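Local structure of intracellular sulfur oxidation protein dsrF (Allochromatium vinosum, 2HY5) at residues A25-V28 with V29-G32; S124-M127 with N128-D131. The protein is of unknown function but could take part in the oxidation of intracellular sulfur, and forms a six-chain assembly with DsrE and DsrH. All coordinates share one frame; numbering follows the deposited sequence.

Interaction 1 (A25-V28 with V29-G32); sequences ALEV and VLIG
V29 and L30 lay their side chains back against the carbonyls of A25 and L26, one turn earlier in helix 21-32, the helix of the beta-alpha-beta unit that leads from strand 7-12 to strand 38-43. The alpha-helical backbone bonds tighten along this stretch. The first, from V29 N to A25 O, is weak at 3.3 Å, whereas the last, from G32 N to V28 O, is 2.8 Å long with an N-H...O angle of 159°.

The buried side of the helix is compact. There V29 CB stands 3.5 Å from L26 O, and its CG2 branch, anti to its own carbonyl carbon and beside its backbone N, turns back to within 3.7 Å of A25 O. A25, V28 and V29 set short side chains against N12 and Y10 of strand 7-12, and V28 also meets L112 of the neighbouring DsrE chain. L30 lies between the two sides: its CG settles 3.4 Å from L26 O and Y75 packs against it, while CD1 reaches toward the more open side.

Looseness there is confined to the carboxylate end of E27. The chain bends at chi2 (-81°), which brings the carboxylate round toward L30, yet the two side chains meet at a slant and no closer than 4.1 Å, between E27 OE2 and L30 CD1. This is van der Waals contact between a charged end and a methyl group. Y40 of the neighbouring DsrE chain packs on E27, while G113 of that chain lies on I31. At the backbone of E27 the same side is close: although the end of I31 leads away from the preceding turn, its CG1, set beside the backbone N (chi1 -70°), comes within 3.2 Å of E27 O.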
ATOM      1  N   ALA B  25       4.569   5.819  13.054  1.00  9.44           N
ATOM      2  CA  ALA B  25       5.021   7.195  12.865  1.00  9.95           C
ATOM      3  C   ALA B  25       5.082   7.833  14.253  1.00 10.93           C
ATOM      4  O   ALA B  25       6.035   8.536  14.587  1.00  9.33           O
ATOM      5  CB  ALA B  25       4.048   7.963  11.983  1.00 16.66           C
ATOM      6  N   LEU B  26       4.052   7.583  15.059  1.00  8.74           N
ATOM      7  CA  LEU B  26       3.982   8.122  16.413  1.00  9.18           C
ATOM      8  C   LEU B  26       5.194   7.649  17.218  1.00 10.33           C
ATOM      9  O   LEU B  26       5.729   8.385  18.048  1.00  9.79           O
ATOM     10  CB  LEU B  26       2.678   7.675  17.085  1.00 11.53           C
ATOM     11  CG  LEU B  26       2.347   8.225  18.474  1.00 11.76           C
ATOM     12  CD1 LEU B  26       2.415   9.744  18.468  1.00 12.50           C
ATOM     13  CD2 LEU B  26       0.951   7.753  18.880  1.00 11.57           C
ATOM     14  N   GLU B  27       5.627   6.419  16.960  1.00 10.27           N
ATOM     15  CA  GLU B  27       6.788   5.854  17.646  1.00 12.51           C
ATOM     16  C   GLU B  27       8.045   6.693  17.397  1.00 10.16           C
ATOM     17  O   GLU B  27       8.866   6.878  18.300  1.00 10.45           O
ATOM     18  CB  GLU B  27       7.035   4.417  17.173  1.00 23.45           C
ATOM     19  CG  GLU B  27       6.072   3.387  17.728  1.00 30.44           C
ATOM     20  CD  GLU B  27       6.437   2.942  19.131  1.00 35.99           C
ATOM     21  OE1 GLU B  27       6.616   1.721  19.336  1.00 39.89           O
ATOM     22  OE2 GLU B  27       6.546   3.809  20.029  1.00 39.51           O
ATOM     23  N   VAL B  28       8.190   7.206  16.177  1.00  8.79           N
ATOM     24  CA  VAL B  28       9.353   8.019  15.826  1.00  8.91           C
ATOM     25  C   VAL B  28       9.339   9.350  16.576  1.00  8.02           C
ATOM     26  O   VAL B  28      10.380   9.826  17.032  1.00  8.86           O
ATOM     27  CB  VAL B  28       9.408   8.310  14.307  1.00 10.16           C
ATOM     28  CG1 VAL B  28      10.668   9.112  13.981  1.00 10.73           C
ATOM     29  CG2 VAL B  28       9.415   7.003  13.521  1.00 11.48           C
ATOM     30  N   VAL B  29       8.160   9.950  16.703  1.00  8.77           N
ATOM     31  CA  VAL B  29       8.050  11.222  17.406  1.00  8.33           C
ATOM     32  C   VAL B  29       8.504  11.070  18.851  1.00  7.87           C
ATOM     33  O   VAL B  29       9.232  11.916  19.366  1.00  8.91           O
ATOM     34  CB  VAL B  29       6.599  11.755  17.386  1.00 10.12           C
ATOM     35  CG1 VAL B  29       6.499  13.033  18.211  1.00 13.98           C
ATOM     36  CG2 VAL B  29       6.166  12.012  15.958  1.00 11.48           C
ATOM     37  N   LEU B  30       8.084   9.986  19.503  1.00  7.86           N
ATOM     38  CA  LEU B  30       8.451   9.748  20.897  1.00  8.36           C
ATOM     39  C   LEU B  30       9.960   9.559  21.025  1.00  9.70           C
ATOM     40  O   LEU B  30      10.589  10.092  21.938  1.00 11.29           O
ATOM     41  CB  LEU B  30       7.725   8.512  21.437  1.00 13.70           C
ATOM     42  CG  LEU B  30       6.193   8.537  21.373  1.00 15.79           C
ATOM     43  CD1 LEU B  30       5.634   7.259  21.996  1.00 16.44           C
ATOM     44  CD2 LEU B  30       5.663   9.759  22.097  1.00 15.69           C
ATOM     45  N   ILE B  31      10.535   8.800  20.099  1.00 12.73           N
ATOM     46  CA  ILE B  31      11.973   8.549  20.098  1.00 14.40           C
ATOM     47  C   ILE B  31      12.760   9.834  19.836  1.00 13.82           C
ATOM     48  O   ILE B  31      13.768  10.105  20.487  1.00 13.48           O
ATOM     49  CB  ILE B  31      12.346   7.506  19.014  1.00 21.37           C
ATOM     50  CG1 ILE B  31      11.823   6.127  19.416  1.00 22.86           C
ATOM     51  CG2 ILE B  31      13.856   7.479  18.797  1.00 22.46           C
ATOM     52  CD1 ILE B  31      12.488   5.545  20.651  1.00 25.25           C
ATOM     53  N   GLY B  32      12.284  10.628  18.884  1.00 12.92           N
ATOM     54  CA  GLY B  32      12.964  11.865  18.542  1.00 12.97           C
ATOM     55  C   GLY B  32      12.988  12.902  19.649  1.00 14.20           C
ATOM     56  O   GLY B  32      13.800  13.828  19.621  1.00 14.00           O
TER

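Interaction 2 (S124-M127 with N128-D131); sequences SELM and NESD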
ATOM      1  N   SER B 124       1.906  25.503   4.293  1.00  9.87           N
ATOM      2  CA  SER B 124       2.980  25.655   3.322  1.00  9.43           C
ATOM      3  C   SER B 124       4.177  26.334   3.971  1.00 10.25           C
ATOM      4  O   SER B 124       5.324  25.991   3.689  1.00  9.31           O
ATOM      5  CB  SER B 124       2.508  26.486   2.123  1.00  9.09           C
ATOM      6  OG  SER B 124       1.494  25.812   1.396  1.00 10.74           O
ATOM      7  N   GLU B 125       3.901  27.293   4.850  1.00 11.76           N
ATOM      8  CA  GLU B 125       4.958  28.027   5.538  1.00 12.53           C
ATOM      9  C   GLU B 125       5.746  27.098   6.447  1.00 12.32           C
ATOM     10  O   GLU B 125       6.977  27.133   6.468  1.00 13.24           O
ATOM     11  CB  GLU B 125       4.359  29.171   6.361  1.00 23.21           C
ATOM     12  CG  GLU B 125       5.400  30.071   7.015  1.00 30.04           C
ATOM     13  CD  GLU B 125       4.785  31.218   7.801  1.00 35.27           C
ATOM     14  OE1 GLU B 125       5.551  32.070   8.304  1.00 37.93           O
ATOM     15  OE2 GLU B 125       3.541  31.271   7.920  1.00 37.20           O
ATOM     16  N   LEU B 126       5.034  26.267   7.200  1.00 10.80           N
ATOM     17  CA  LEU B 126       5.683  25.325   8.104  1.00 11.27           C
ATOM     18  C   LEU B 126       6.563  24.370   7.307  1.00 11.45           C
ATOM     19  O   LEU B 126       7.663  24.021   7.737  1.00 12.20           O
ATOM     20  CB  LEU B 126       4.629  24.549   8.900  1.00 15.75           C
ATOM     21  CG  LEU B 126       3.849  25.378   9.921  1.00 18.67           C
ATOM     22  CD1 LEU B 126       2.655  24.587  10.429  1.00 20.12           C
ATOM     23  CD2 LEU B 126       4.774  25.775  11.069  1.00 21.68           C
ATOM     24  N   MET B 127       6.083  23.951   6.138  1.00 11.79           N
ATOM     25  CA  MET B 127       6.857  23.047   5.294  1.00 10.28           C
ATOM     26  C   MET B 127       8.161  23.736   4.869  1.00 11.22           C
ATOM     27  O   MET B 127       9.234  23.141   4.937  1.00 10.50           O
ATOM     28  CB  MET B 127       6.040  22.636   4.063  1.00 11.79           C
ATOM     29  CG  MET B 127       4.754  21.873   4.404  1.00 10.84           C
ATOM     30  SD  MET B 127       3.736  21.432   2.970  1.00  8.17           S
ATOM     31  CE  MET B 127       3.046  19.868   3.542  1.00 12.02           C
ATOM     32  N   ASN B 128       8.065  24.996   4.455  1.00 11.82           N
ATOM     33  CA  ASN B 128       9.238  25.757   4.027  1.00 14.30           C
ATOM     34  C   ASN B 128      10.252  26.043   5.133  1.00 15.51           C
ATOM     35  O   ASN B 128      11.405  26.378   4.854  1.00 16.69           O
ATOM     36  CB  ASN B 128       8.803  27.077   3.384  1.00 11.53           C
ATOM     37  CG  ASN B 128       8.429  26.916   1.929  1.00 13.69           C
ATOM     38  OD1 ASN B 128       7.421  27.455   1.465  1.00 16.29           O
ATOM     39  ND2 ASN B 128       9.251  26.182   1.191  1.00 10.45           N
ATOM     40  N   GLU B 129       9.830  25.916   6.386  1.00 12.80           N
ATOM     41  CA  GLU B 129      10.730  26.175   7.504  1.00 13.62           C
ATOM     42  C   GLU B 129      11.438  24.916   7.996  1.00 12.90           C
ATOM     43  O   GLU B 129      12.382  24.995   8.780  1.00 13.12           O
ATOM     44  CB  GLU B 129       9.962  26.804   8.670  1.00 29.68           C
ATOM     45  CG  GLU B 129       9.328  28.150   8.354  1.00 36.21           C
ATOM     46  CD  GLU B 129       8.682  28.787   9.568  1.00 40.53           C
ATOM     47  OE1 GLU B 129       7.775  28.164  10.162  1.00 43.88           O
ATOM     48  OE2 GLU B 129       9.082  29.915   9.929  1.00 44.73           O
ATOM     49  N   SER B 130      11.000  23.758   7.521  1.00 12.48           N
ATOM     50  CA  SER B 130      11.586  22.498   7.960  1.00 13.06           C
ATOM     51  C   SER B 130      12.912  22.136   7.305  1.00 12.60           C
ATOM     52  O   SER B 130      13.127  22.383   6.120  1.00 12.85           O
ATOM     53  CB  SER B 130      10.586  21.362   7.738  1.00 20.95           C
ATOM     54  OG  SER B 130       9.366  21.631   8.409  1.00 23.12           O
ATOM     55  N   ASP B 131      13.798  21.533   8.090  1.00 12.90           N
ATOM     56  CA  ASP B 131      15.099  21.112   7.584  1.00 14.22           C
ATOM     57  C   ASP B 131      15.041  19.646   7.161  1.00 13.69           C
ATOM     58  O   ASP B 131      15.850  19.178   6.358  1.00 14.22           O
ATOM     59  CB  ASP B 131      16.170  21.315   8.658  1.00 18.48           C
ATOM     60  CG  ASP B 131      16.339  22.775   9.039  1.00 23.81           C
ATOM     61  OD1 ASP B 131      16.499  23.608   8.120  1.00 25.52           O
ATOM     62  OD2 ASP B 131      16.317  23.092  10.251  1.00 24.08           O
TER
HETATM   63  O   HOH W   1      11.972  23.279   3.828  1.00 32.58           O
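N128 and E129 pack back on the preceding turn where helix 120-129 runs out, largely against its backbone oxygens, and M127 takes part from that turn through its carbonyl. N128 still belongs to the regular helix: its N donates to S124 O at 3.0 Å, nearly straight at 158°. Its CB lies over E125 O, while the amide oxygen OD1 hydrogen-bonds to T25 of the neighbouring DsrH chain, which also packs against S124 and M127.

At E129 the bonding shifts from alpha-type to 3-10-type, i to i+3. Its N keeps a weak, strongly bent bond to E125 O and makes a second one to L126 O, 3.2 Å long, that arrives from above the carbonyl plane. The side chain folds back along the helix, CG beside the backbone N (chi1 -62°), placing E129 CG 3.2 Å from E125 O. Farther out, E129 OE1 meets the L126 methyl CD2 at 3.9 Å. E125 OE1 and E129 OE2 lie 4.4 Å apart, where like charges would probably repel mildly; R122 offers E125 a long, weak ion pair.

M127 contributes chiefly its carbonyl. M127 O accepts from S130 N at 3.2 Å, another i to i+3 bond from above the carbonyl plane, and from a water that links it to S130 O as the chain leaves the helix. S130 OG in turn donates to L126 O at 3.0 Å, reaching that oxygen from the face opposite E129 N, so that two bonds grip L126 O.

L126, M127 and S130 pack on M9 of strand 7-12, and D131 bonds with K7 of the same strand as the chain enters strand 132-135, outermost in the sheet of this chain.

In the fold
Interaction 1 joins successive turns within a helix, interaction 2 the last turn of another and the loop after it; both pack on strand 7-12, with centres about 19 Å apart and nearest atoms about 13 Å apart. Interaction 1 is the more buried: it lies within the crossover helix, and aliphatic side chains do most of the packing. Interaction 2 is partly exposed and ends its helix, so serine, asparagine, glutamate and a bridging water take over where regular backbone bonding lapses. Their partners in the assembly differ as well. DsrE packs on E27, V28 and I31, whereas DsrH also makes hydrogen bonds to S124, N128 and S130.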